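Long-range contacts in ATP-dependent DNA helicase (Mycobacterium smegmatis, PDB 5V9X), which unwinds RNA:DNA hybrids as an ATP-dependent helicase, moving 3' to 5' along a single DNA strand that it tracks: residues 280-288 with 306-317; 395-403 with 425-435. All coordinates share one frame; numbering follows the deposited sequence.

Both interactions lie in the second of the two helicase domains, whose core is a parallel sheet with strands 394-400 and 424-429 side by side. Interaction 1 closes before interaction 2 opens along the chain, and their centres are about 16 Å apart. Interaction 1 joins helices 276-288 and 300-318, which pack against this sheet. Interaction 2 joins the two strands themselves and the loops that follow them. The two meet directly where Ile283 and Leu286 of helix 276-288 lie on Phe429, and Leu286 also touches Leu396. A helix layer is thereby joined to the strand pair from which the loop after 424-429 reaches the bound DNA.

Interaction 1. Residues 280-288 with 306-317; sequences EERIVDLVE and LTSRLNEIHAER
Asp285 OD1 takes both terminal nitrogens of Arg317. The bond from Arg317 NH1 to Asp285 OD1 is 2.8 Å and comes nearly along the C-O axis. A weak bond runs from Arg317 NH2 to Asp285 OD1 at 3.0 Å. Glu288 OE1 adds a weak bond to Arg317 NH1 at 3.2 Å, completing a salt-bridge network. Arg317 is extended from CG to NE (chi2 -178°, chi3 172°), and this reach carries its guanidinium across to the other helix. There it sits as a knob among Glu281, Val284, Asp285 and Glu288. Val284 lies over one face of the guanidinium, while Asp285 OD1 and Glu288 OE1 come to its edge. Helices 280-288 and 306-317 belong to the RecA-like fold of the second helicase domain and cross at -69°, axes 9.7 Å apart. Val284 CG2 meets Leu310 CD2 at 3.7 Å and touches Ile313 CG2. Ile283 CG2 packs on the same leucine methyl, and Leu306 and Leu310 continue onto Val380 of strand 378-381. Nearer the helix start, Glu280 fits as a second knob among Leu306, Arg309, Leu310 and Ile313. Glu280 CB is 3.5 Å from Ile313 CD1, and its carboxylate meets Arg309 CB and CG at a slant, nearly perpendicular to the guanidinium plane.

Interaction 2. Residues 395-403 with 425-435; sequences DLVIQVEAP and QGVLFPKHRTD. With nucleotides of chain B.
Strands 395-400 and 425-429 form the parallel pair of a beta-alpha-beta unit, linked through helix 406-413, and the loop after 425-429 reaches the DNA. Backbone bonds alternate, from Val397 N to Gln425 O at 3.0 Å through to Glu401 N to Phe429 O at 2.8 Å. On one face Ile398 CG2 meets the edge of the Phe429 ring, 3.5 Å from CD1. On the other, Gln399 CB packs on Leu428 CG. Beyond the strands, Asp435 ties the loops together. Asp435 OD1 accepts Ala402 N at 3.2 Å through the syn lone pair, and Asp435 OD2 accepts Lys431 N at 2.8 Å. Lys431 crosses Glu401 obliquely, its CD against Glu401 CB and CD, with a long NZ to OE2 salt bridge. A bend at chi3 (63°) helps bring Lys431 NZ to the DNA backbone, where it hydrogen-bonds OP1 of DC4 of chain B at 3.1 Å and, weakly, O3' of DC3 of chain B. The His432 ring lies between the base of DC3 of chain B and Asp435 CB. Asn298 holds Gln399 and Glu401, and Arg412 bonds Gln399. Helix 276-288 covers the Phe429 face, helix 433-448 packs on Leu428 and Pro403, and strands 292-296 and 256-262 flank the pair.

Interaction 1. Residues 280-288 with 306-317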
loop_
_atom_site.group_PDB
_atom_site.type_symbol
_atom_site.label_atom_id
_atom_site.label_comp_id
_atom_site.label_asym_id
_atom_site.label_seq_id
_atom_site.Cartn_x
_atom_site.Cartn_y
_atom_site.Cartn_z
ATOM N N GLU A 280 -14.848 14.561 16.089
ATOM C CA GLU A 280 -14.651 13.692 17.244
ATOM C C GLU A 280 -15.955 13.451 17.994
ATOM O O GLU A 280 -16.160 12.369 18.559
ATOM C CB GLU A 280 -13.607 14.306 18.179
ATOM C CG GLU A 280 -12.226 14.488 17.561
ATOM C CD GLU A 280 -11.417 15.577 18.249
ATOM O OE1 GLU A 280 -11.979 16.283 19.114
ATOM O OE2 GLU A 280 -10.222 15.732 17.921
ATOM N N GLU A 281 -16.848 14.441 18.005
ATOM C CA GLU A 281 -18.137 14.280 18.671
ATOM C C GLU A 281 -18.972 13.196 18.002
ATOM O O GLU A 281 -19.477 12.286 18.670
ATOM C CB GLU A 281 -18.888 15.609 18.669
ATOM C CG GLU A 281 -19.193 16.158 20.044
ATOM C CD GLU A 281 -20.128 17.346 19.985
ATOM O OE1 GLU A 281 -19.729 18.390 19.430
ATOM O OE2 GLU A 281 -21.272 17.224 20.474
ATOM N N ARG A 282 -19.139 13.286 16.678
ATOM C CA ARG A 282 -19.963 12.315 15.966
ATOM C C ARG A 282 -19.368 10.913 16.023
ATOM O O ARG A 282 -20.112 9.925 16.008
ATOM C CB ARG A 282 -20.150 12.750 14.512
ATOM C CG ARG A 282 -20.841 14.093 14.342
ATOM C CD ARG A 282 -22.295 14.042 14.788
ATOM N NE ARG A 282 -23.002 15.276 14.456
ATOM C CZ ARG A 282 -23.053 16.346 15.245
ATOM N NH1 ARG A 282 -22.438 16.335 16.419
ATOM N NH2 ARG A 282 -23.717 17.427 14.858
ATOM N N ILE A 283 -18.039 10.805 16.082
ATOM C CA ILE A 283 -17.404 9.492 16.176
ATOM C C ILE A 283 -17.780 8.819 17.490
ATOM O O ILE A 283 -18.161 7.643 17.518
ATOM C CB ILE A 283 -15.879 9.617 16.020
ATOM C CG1 ILE A 283 -15.515 9.872 14.556
ATOM C CG2 ILE A 283 -15.180 8.365 16.541
ATOM C CD1 ILE A 283 -14.029 9.992 14.309
ATOM N N VAL A 284 -17.675 9.557 18.598
ATOM C CA VAL A 284 -18.097 9.015 19.886
ATOM C C VAL A 284 -19.586 8.692 19.858
ATOM O O VAL A 284 -20.025 7.668 20.396
ATOM C CB VAL A 284 -17.741 9.992 21.022
ATOM C CG1 VAL A 284 -18.202 9.446 22.362
ATOM C CG2 VAL A 284 -16.242 10.245 21.047
ATOM N N ASP A 285 -20.383 9.555 19.221
ATOM C CA ASP A 285 -21.797 9.251 19.020
ATOM C C ASP A 285 -21.975 7.930 18.280
ATOM O O ASP A 285 -22.847 7.124 18.629
ATOM C CB ASP A 285 -22.479 10.384 18.250
ATOM C CG ASP A 285 -22.650 11.643 19.079
ATOM O OD1 ASP A 285 -22.255 11.645 20.263
ATOM O OD2 ASP A 285 -23.185 12.635 18.541
ATOM N N LEU A 286 -21.147 7.687 17.263
ATOM C CA LEU A 286 -21.286 6.466 16.475
ATOM C C LEU A 286 -20.768 5.250 17.234
ATOM O O LEU A 286 -21.355 4.166 17.149
ATOM C CB LEU A 286 -20.563 6.626 15.138
ATOM C CG LEU A 286 -21.311 7.493 14.124
ATOM C CD1 LEU A 286 -20.404 7.910 12.974
ATOM C CD2 LEU A 286 -22.530 6.749 13.603
ATOM N N VAL A 287 -19.671 5.407 17.981
ATOM C CA VAL A 287 -19.152 4.294 18.773
ATOM C C VAL A 287 -20.148 3.912 19.859
ATOM O O VAL A 287 -20.487 2.736 20.028
ATOM C CB VAL A 287 -17.777 4.645 19.370
ATOM C CG1 VAL A 287 -17.310 3.536 20.299
ATOM C CG2 VAL A 287 -16.758 4.875 18.268
ATOM N N GLU A 288 -20.635 4.906 20.608
ATOM C CA GLU A 288 -21.603 4.643 21.668
ATOM C C GLU A 288 -22.881 4.005 21.140
ATOM O O GLU A 288 -23.604 3.365 21.911
ATOM C CB GLU A 288 -21.931 5.941 22.412
ATOM C CG GLU A 288 -20.791 6.473 23.277
ATOM C CD GLU A 288 -21.124 7.799 23.947
ATOM O OE1 GLU A 288 -22.093 8.465 23.520
ATOM O OE2 GLU A 288 -20.411 8.176 24.902
ATOM N N LEU A 306 -6.396 10.993 17.976
ATOM C CA LEU A 306 -7.823 10.707 18.073
ATOM C C LEU A 306 -8.138 9.853 19.292
ATOM O O LEU A 306 -9.135 10.093 19.983
ATOM C CB LEU A 306 -8.309 10.020 16.799
ATOM C CG LEU A 306 -8.583 10.947 15.617
ATOM C CD1 LEU A 306 -8.851 10.143 14.356
ATOM C CD2 LEU A 306 -9.758 11.862 15.931
ATOM N N THR A 307 -7.295 8.856 19.578
ATOM C CA THR A 307 -7.504 8.038 20.768
ATOM C C THR A 307 -7.505 8.892 22.030
ATOM O O THR A 307 -8.309 8.667 22.943
ATOM C CB THR A 307 -6.432 6.956 20.855
ATOM O OG1 THR A 307 -6.376 6.241 19.615
ATOM C CG2 THR A 307 -6.749 5.985 21.977
ATOM N N SER A 308 -6.612 9.883 22.098
ATOM C CA SER A 308 -6.630 10.819 23.217
ATOM C C SER A 308 -7.943 11.589 23.263
ATOM O O SER A 308 -8.545 11.746 24.331
ATOM C CB SER A 308 -5.451 11.787 23.113
ATOM O OG SER A 308 -4.233 11.099 22.883
ATOM N N ARG A 309 -8.411 12.064 22.108
ATOM C CA ARG A 309 -9.613 12.889 22.076
ATOM C C ARG A 309 -10.858 12.068 22.397
ATOM O O ARG A 309 -11.686 12.479 23.219
ATOM C CB ARG A 309 -9.752 13.560 20.711
ATOM C CG ARG A 309 -8.543 14.374 20.295
ATOM C CD ARG A 309 -8.301 15.540 21.235
ATOM N NE ARG A 309 -7.079 16.256 20.885
ATOM C CZ ARG A 309 -5.906 16.070 21.482
ATOM N NH1 ARG A 309 -5.794 15.194 22.473
ATOM N NH2 ARG A 309 -4.845 16.764 21.093
ATOM N N LEU A 310 -11.009 10.906 21.754
ATOM C CA LEU A 310 -12.199 10.089 21.974
ATOM C C LEU A 310 -12.330 9.683 23.438
ATOM O O LEU A 310 -13.441 9.628 23.978
ATOM C CB LEU A 310 -12.168 8.855 21.073
ATOM C CG LEU A 310 -12.073 9.112 19.566
ATOM C CD1 LEU A 310 -12.209 7.812 18.782
ATOM C CD2 LEU A 310 -13.105 10.137 19.112
ATOM N N ASN A 311 -11.204 9.409 24.101
ATOM C CA ASN A 311 -11.258 9.087 25.522
ATOM C C ASN A 311 -11.620 10.315 26.352
ATOM O O ASN A 311 -12.446 10.228 27.267
ATOM C CB ASN A 311 -9.924 8.496 25.975
ATOM C CG ASN A 311 -9.684 7.104 25.422
ATOM O OD1 ASN A 311 -10.626 6.382 25.097
ATOM N ND2 ASN A 311 -8.416 6.719 25.315
ATOM N N GLU A 312 -11.020 11.468 26.039
ATOM C CA GLU A 312 -11.318 12.687 26.788
ATOM C C GLU A 312 -12.785 13.075 26.652
ATOM O O GLU A 312 -13.395 13.574 27.606
ATOM C CB GLU A 312 -10.414 13.828 26.318
ATOM C CG GLU A 312 -8.966 13.697 26.762
ATOM C CD GLU A 312 -8.020 14.540 25.928
ATOM O OE1 GLU A 312 -8.501 15.355 25.111
ATOM O OE2 GLU A 312 -6.790 14.382 26.085
ATOM N N ILE A 313 -13.369 12.857 25.473
ATOM C CA ILE A 313 -14.796 13.107 25.292
ATOM C C ILE A 313 -15.613 12.119 26.112
ATOM O O ILE A 313 -16.550 12.501 26.824
ATOM C CB ILE A 313 -15.164 13.033 23.800
ATOM C CG1 ILE A 313 -14.451 14.132 23.019
ATOM C CG2 ILE A 313 -16.673 13.124 23.615
ATOM C CD1 ILE A 313 -14.561 13.962 21.536
ATOM N N HIS A 314 -15.266 10.831 26.026
ATOM C CA HIS A 314 -16.030 9.801 26.723
ATOM C C HIS A 314 -16.011 10.012 28.232
ATOM O O HIS A 314 -17.005 9.742 28.917
ATOM C CB HIS A 314 -15.480 8.420 26.368
ATOM C CG HIS A 314 -16.127 7.302 27.123
ATOM N ND1 HIS A 314 -15.484 6.613 28.129
ATOM C CD2 HIS A 314 -17.361 6.756 27.022
ATOM C CE1 HIS A 314 -16.294 5.689 28.613
ATOM N NE2 HIS A 314 -17.441 5.755 27.960
ATOM N N ALA A 315 -14.889 10.494 28.769
ATOM C CA ALA A 315 -14.798 10.726 30.206
ATOM C C ALA A 315 -15.711 11.867 30.639
ATOM O O ALA A 315 -16.457 11.741 31.616
ATOM C CB ALA A 315 -13.349 11.013 30.598
ATOM N N GLU A 316 -15.665 12.992 29.915
ATOM C CA GLU A 316 -16.508 14.136 30.252
ATOM C C GLU A 316 -17.987 13.781 30.200
ATOM O O GLU A 316 -18.786 14.330 30.967
ATOM C CB GLU A 316 -16.202 15.302 29.307
ATOM C CG GLU A 316 -17.138 16.495 29.433
ATOM C CD GLU A 316 -17.013 17.206 30.767
ATOM O OE1 GLU A 316 -15.957 17.067 31.420
ATOM O OE2 GLU A 316 -17.973 17.902 31.164
ATOM N N ARG A 317 -18.370 12.856 29.318
ATOM C CA ARG A 317 -19.765 12.453 29.213
ATOM C C ARG A 317 -20.179 11.459 30.289
ATOM O O ARG A 317 -21.378 11.323 30.555
ATOM C CB ARG A 317 -20.035 11.844 27.836
ATOM C CG ARG A 317 -19.895 12.809 26.678
ATOM C CD ARG A 317 -20.238 12.112 25.374
ATOM N NE ARG A 317 -20.291 13.029 24.240
ATOM C CZ ARG A 317 -20.661 12.670 23.015
ATOM N NH1 ARG A 317 -21.009 11.413 22.770
ATOM N NH2 ARG A 317 -20.685 13.562 22.034
#

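Interaction 2. Residues 395-403 with 425-435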
loop_
_atom_site.group_PDB
_atom_site.type_symbol
_atom_site.label_atom_id
_atom_site.label_comp_id
_atom_site.label_asym_id
_atom_site.label_seq_id
_atom_site.Cartn_x
_atom_site.Cartn_y
_atom_site.Cartn_z
ATOM N N ASP A 395 -19.210 -4.026 14.242
ATOM C CA ASP A 395 -20.314 -3.742 13.331
ATOM C C ASP A 395 -20.270 -2.306 12.816
ATOM O O ASP A 395 -21.295 -1.777 12.375
ATOM C CB ASP A 395 -21.664 -4.040 13.992
ATOM C CG ASP A 395 -21.877 -3.272 15.288
ATOM O OD1 ASP A 395 -20.923 -2.641 15.787
ATOM O OD2 ASP A 395 -23.012 -3.307 15.811
ATOM N N LEU A 396 -19.099 -1.671 12.855
ATOM C CA LEU A 396 -18.929 -0.327 12.317
ATOM C C LEU A 396 -17.453 -0.085 12.045
ATOM O O LEU A 396 -16.607 -0.391 12.891
ATOM C CB LEU A 396 -19.464 0.735 13.287
ATOM C CG LEU A 396 -19.349 2.188 12.816
ATOM C CD1 LEU A 396 -20.405 2.502 11.767
ATOM C CD2 LEU A 396 -19.439 3.160 13.984
ATOM N N VAL A 397 -17.149 0.449 10.866
ATOM C CA VAL A 397 -15.827 0.976 10.547
ATOM C C VAL A 397 -15.991 2.441 10.174
ATOM O O VAL A 397 -16.842 2.786 9.347
ATOM C CB VAL A 397 -15.145 0.198 9.406
ATOM C CG1 VAL A 397 -13.923 0.957 8.907
ATOM C CG2 VAL A 397 -14.746 -1.194 9.870
ATOM N N ILE A 398 -15.190 3.301 10.792
ATOM C CA ILE A 398 -15.169 4.723 10.484
ATOM C C ILE A 398 -13.835 5.043 9.827
ATOM O O ILE A 398 -12.776 4.660 10.339
ATOM C CB ILE A 398 -15.388 5.579 11.741
ATOM C CG1 ILE A 398 -16.756 5.285 12.359
ATOM C CG2 ILE A 398 -15.264 7.051 11.401
ATOM C CD1 ILE A 398 -17.027 6.064 13.625
ATOM N N GLN A 399 -13.887 5.736 8.693
ATOM C CA GLN A 399 -12.697 6.132 7.950
ATOM C C GLN A 399 -12.560 7.645 8.043
ATOM O O GLN A 399 -13.400 8.383 7.519
ATOM C CB GLN A 399 -12.779 5.676 6.495
ATOM C CG GLN A 399 -11.646 6.188 5.620
ATOM C CD GLN A 399 -10.292 5.678 6.067
ATOM O OE1 GLN A 399 -10.149 4.511 6.431
ATOM N NE2 GLN A 399 -9.290 6.553 6.049
ATOM N N VAL A 400 -11.509 8.103 8.716
ATOM C CA VAL A 400 -11.208 9.526 8.823
ATOM C C VAL A 400 -10.324 9.906 7.643
ATOM O O VAL A 400 -9.270 9.297 7.433
ATOM C CB VAL A 400 -10.530 9.853 10.161
ATOM C CG1 VAL A 400 -9.750 11.155 10.068
ATOM C CG2 VAL A 400 -11.574 9.947 11.263
ATOM N N GLU A 401 -10.767 10.906 6.872
ATOM C CA GLU A 401 -10.164 11.310 5.603
ATOM C C GLU A 401 -10.369 10.227 4.548
ATOM O O GLU A 401 -10.575 9.057 4.886
ATOM C CB GLU A 401 -8.673 11.633 5.770
ATOM C CG GLU A 401 -8.023 12.310 4.568
ATOM C CD GLU A 401 -6.585 12.719 4.829
ATOM O OE1 GLU A 401 -5.879 11.996 5.565
ATOM O OE2 GLU A 401 -6.163 13.772 4.306
ATOM N N ALA A 402 -10.338 10.604 3.275
ATOM C CA ALA A 402 -10.450 9.615 2.214
ATOM C C ALA A 402 -9.323 8.593 2.341
ATOM O O ALA A 402 -8.187 8.958 2.669
ATOM C CB ALA A 402 -10.404 10.287 0.840
ATOM N N PRO A 403 -9.598 7.313 2.112
ATOM C CA PRO A 403 -8.557 6.287 2.247
ATOM C C PRO A 403 -7.574 6.353 1.091
ATOM O O PRO A 403 -7.858 6.989 0.064
ATOM C CB PRO A 403 -9.356 4.976 2.239
ATOM C CG PRO A 403 -10.594 5.299 1.489
ATOM C CD PRO A 403 -10.915 6.733 1.791
ATOM N N GLN A 425 -20.969 -1.857 7.596
ATOM C CA GLN A 425 -21.370 -0.476 7.838
ATOM C C GLN A 425 -20.127 0.407 7.870
ATOM O O GLN A 425 -19.209 0.163 8.660
ATOM C CB GLN A 425 -22.145 -0.382 9.151
ATOM C CG GLN A 425 -23.038 0.835 9.281
ATOM C CD GLN A 425 -23.941 0.751 10.494
ATOM O OE1 GLN A 425 -24.225 -0.339 10.998
ATOM N NE2 GLN A 425 -24.394 1.903 10.974
ATOM N N GLY A 426 -20.096 1.427 7.014
ATOM C CA GLY A 426 -18.924 2.277 6.915
ATOM C C GLY A 426 -19.222 3.756 6.786
ATOM O O GLY A 426 -19.993 4.167 5.915
ATOM N N VAL A 427 -18.607 4.568 7.640
ATOM C CA VAL A 427 -18.789 6.016 7.634
ATOM C C VAL A 427 -17.447 6.669 7.324
ATOM O O VAL A 427 -16.420 6.295 7.901
ATOM C CB VAL A 427 -19.347 6.524 8.976
ATOM C CG1 VAL A 427 -19.463 8.039 8.963
ATOM C CG2 VAL A 427 -20.697 5.887 9.265
ATOM N N LEU A 428 -17.461 7.639 6.414
ATOM C CA LEU A 428 -16.277 8.408 6.050
ATOM C C LEU A 428 -16.447 9.848 6.515
ATOM O O LEU A 428 -17.487 10.466 6.267
ATOM C CB LEU A 428 -16.034 8.370 4.538
ATOM C CG LEU A 428 -15.143 7.262 3.964
ATOM C CD1 LEU A 428 -15.819 5.900 4.038
ATOM C CD2 LEU A 428 -14.746 7.591 2.534
ATOM N N PHE A 429 -15.425 10.378 7.187
ATOM C CA PHE A 429 -15.423 11.764 7.639
ATOM C C PHE A 429 -14.405 12.562 6.840
ATOM O O PHE A 429 -13.193 12.369 7.025
ATOM C CB PHE A 429 -15.100 11.852 9.132
ATOM C CG PHE A 429 -16.238 11.466 10.032
ATOM C CD1 PHE A 429 -16.421 10.148 10.412
ATOM C CD2 PHE A 429 -17.117 12.424 10.511
ATOM C CE1 PHE A 429 -17.463 9.792 11.249
ATOM C CE2 PHE A 429 -18.162 12.072 11.347
ATOM C CZ PHE A 429 -18.334 10.754 11.715
ATOM N N PRO A 430 -14.830 13.449 5.943
ATOM C CA PRO A 430 -13.872 14.350 5.295
ATOM C C PRO A 430 -13.226 15.285 6.307
ATOM O O PRO A 430 -13.856 15.722 7.273
ATOM C CB PRO A 430 -14.734 15.125 4.292
ATOM C CG PRO A 430 -15.922 14.256 4.059
ATOM C CD PRO A 430 -16.178 13.563 5.361
ATOM N N LYS A 431 -11.948 15.587 6.075
ATOM C CA LYS A 431 -11.219 16.526 6.917
ATOM C C LYS A 431 -11.413 17.973 6.488
ATOM O O LYS A 431 -11.418 18.868 7.343
ATOM C CB LYS A 431 -9.721 16.197 6.909
ATOM C CG LYS A 431 -9.355 14.934 7.674
ATOM C CD LYS A 431 -7.886 14.565 7.491
ATOM C CE LYS A 431 -6.955 15.627 8.047
ATOM N NZ LYS A 431 -5.522 15.227 7.940
ATOM N N HIS A 432 -11.575 18.224 5.191
ATOM C CA HIS A 432 -11.730 19.580 4.677
ATOM C C HIS A 432 -12.562 19.527 3.401
ATOM O O HIS A 432 -13.074 18.472 3.014
ATOM C CB HIS A 432 -10.362 20.234 4.457
ATOM C CG HIS A 432 -9.438 19.427 3.600
ATOM N ND1 HIS A 432 -8.721 18.355 4.084
ATOM C CD2 HIS A 432 -9.112 19.539 2.291
ATOM C CE1 HIS A 432 -7.993 17.838 3.110
ATOM N NE2 HIS A 432 -8.211 18.539 2.012
ATOM N N ARG A 433 -12.681 20.678 2.736
ATOM C CA ARG A 433 -13.630 20.822 1.635
ATOM C C ARG A 433 -13.310 19.872 0.484
ATOM O O ARG A 433 -14.150 19.057 0.087
ATOM C CB ARG A 433 -13.654 22.276 1.160
ATOM C CG ARG A 433 -14.184 23.247 2.207
ATOM C CD ARG A 433 -15.407 23.992 1.703
ATOM N NE ARG A 433 -15.066 25.285 1.114
ATOM C CZ ARG A 433 -15.932 26.063 0.472
ATOM N NH1 ARG A 433 -17.193 25.678 0.326
ATOM N NH2 ARG A 433 -15.537 27.227 -0.028
ATOM N N THR A 434 -12.100 19.963 -0.076
ATOM C CA THR A 434 -11.765 19.100 -1.207
ATOM C C THR A 434 -11.628 17.638 -0.805
ATOM O O THR A 434 -11.696 16.763 -1.675
ATOM C CB THR A 434 -10.473 19.558 -1.886
ATOM O OG1 THR A 434 -9.378 19.460 -0.964
ATOM C CG2 THR A 434 -10.614 20.991 -2.376
ATOM N N ASP A 435 -11.427 17.351 0.483
ATOM C CA ASP A 435 -11.443 15.962 0.925
ATOM C C ASP A 435 -12.844 15.373 0.825
ATOM O O ASP A 435 -12.992 14.160 0.633
ATOM C CB ASP A 435 -10.917 15.855 2.355
ATOM C CG ASP A 435 -10.710 14.416 2.796
ATOM O OD1 ASP A 435 -10.610 13.528 1.924
ATOM O OD2 ASP A 435 -10.653 14.173 4.020
ATOM P P DC B 3 -8.553 22.371 10.502
ATOM O OP1 DC B 3 -9.844 21.860 11.011
ATOM O OP2 DC B 3 -7.493 22.773 11.452
ATOM O "O5'" DC B 3 -7.957 21.272 9.500
ATOM C "C5'" DC B 3 -8.039 19.889 9.849
ATOM C "C4'" DC B 3 -7.096 19.035 9.012
ATOM O "O4'" DC B 3 -7.372 19.226 7.598
ATOM C "C3'" DC B 3 -5.602 19.316 9.199
ATOM O "O3'" DC B 3 -4.881 18.085 9.239
ATOM C "C2'" DC B 3 -5.251 20.121 7.949
ATOM C "C1'" DC B 3 -6.163 19.474 6.920
ATOM N N1 DC B 3 -6.450 20.337 5.740
ATOM C C2 DC B 3 -5.855 20.048 4.506
ATOM O O2 DC B 3 -5.092 19.078 4.414
ATOM N N3 DC B 3 -6.132 20.842 3.442
ATOM C C4 DC B 3 -6.961 21.878 3.579
ATOM N N4 DC B 3 -7.202 22.633 2.503
ATOM C C5 DC B 3 -7.575 22.187 4.829
ATOM C C6 DC B 3 -7.297 21.397 5.869
ATOM P P DC B 4 -4.288 17.527 10.626
ATOM O OP1 DC B 4 -3.994 16.088 10.436
ATOM O OP2 DC B 4 -5.203 17.952 11.707
ATOM O "O5'" DC B 4 -2.895 18.303 10.795
ATOM C "C5'" DC B 4 -1.806 18.025 9.916
ATOM C "C4'" DC B 4 -0.964 19.272 9.687
ATOM O "O4'" DC B 4 -1.834 20.384 9.418
ATOM C "C3'" DC B 4 -0.110 19.703 10.878
ATOM O "O3'" DC B 4 1.237 19.269 10.697
ATOM C "C2'" DC B 4 -0.206 21.243 10.890
ATOM C "C1'" DC B 4 -1.160 21.571 9.738
ATOM N N1 DC B 4 -2.177 22.609 10.084
ATOM C C2 DC B 4 -1.913 23.959 9.821
ATOM O O2 DC B 4 -0.834 24.274 9.303
ATOM N N3 DC B 4 -2.851 24.886 10.142
ATOM C C4 DC B 4 -4.003 24.506 10.699
ATOM N N4 DC B 4 -4.896 25.455 10.999
ATOM C C5 DC B 4 -4.290 23.136 10.973
ATOM C C6 DC B 4 -3.359 22.231 10.652
#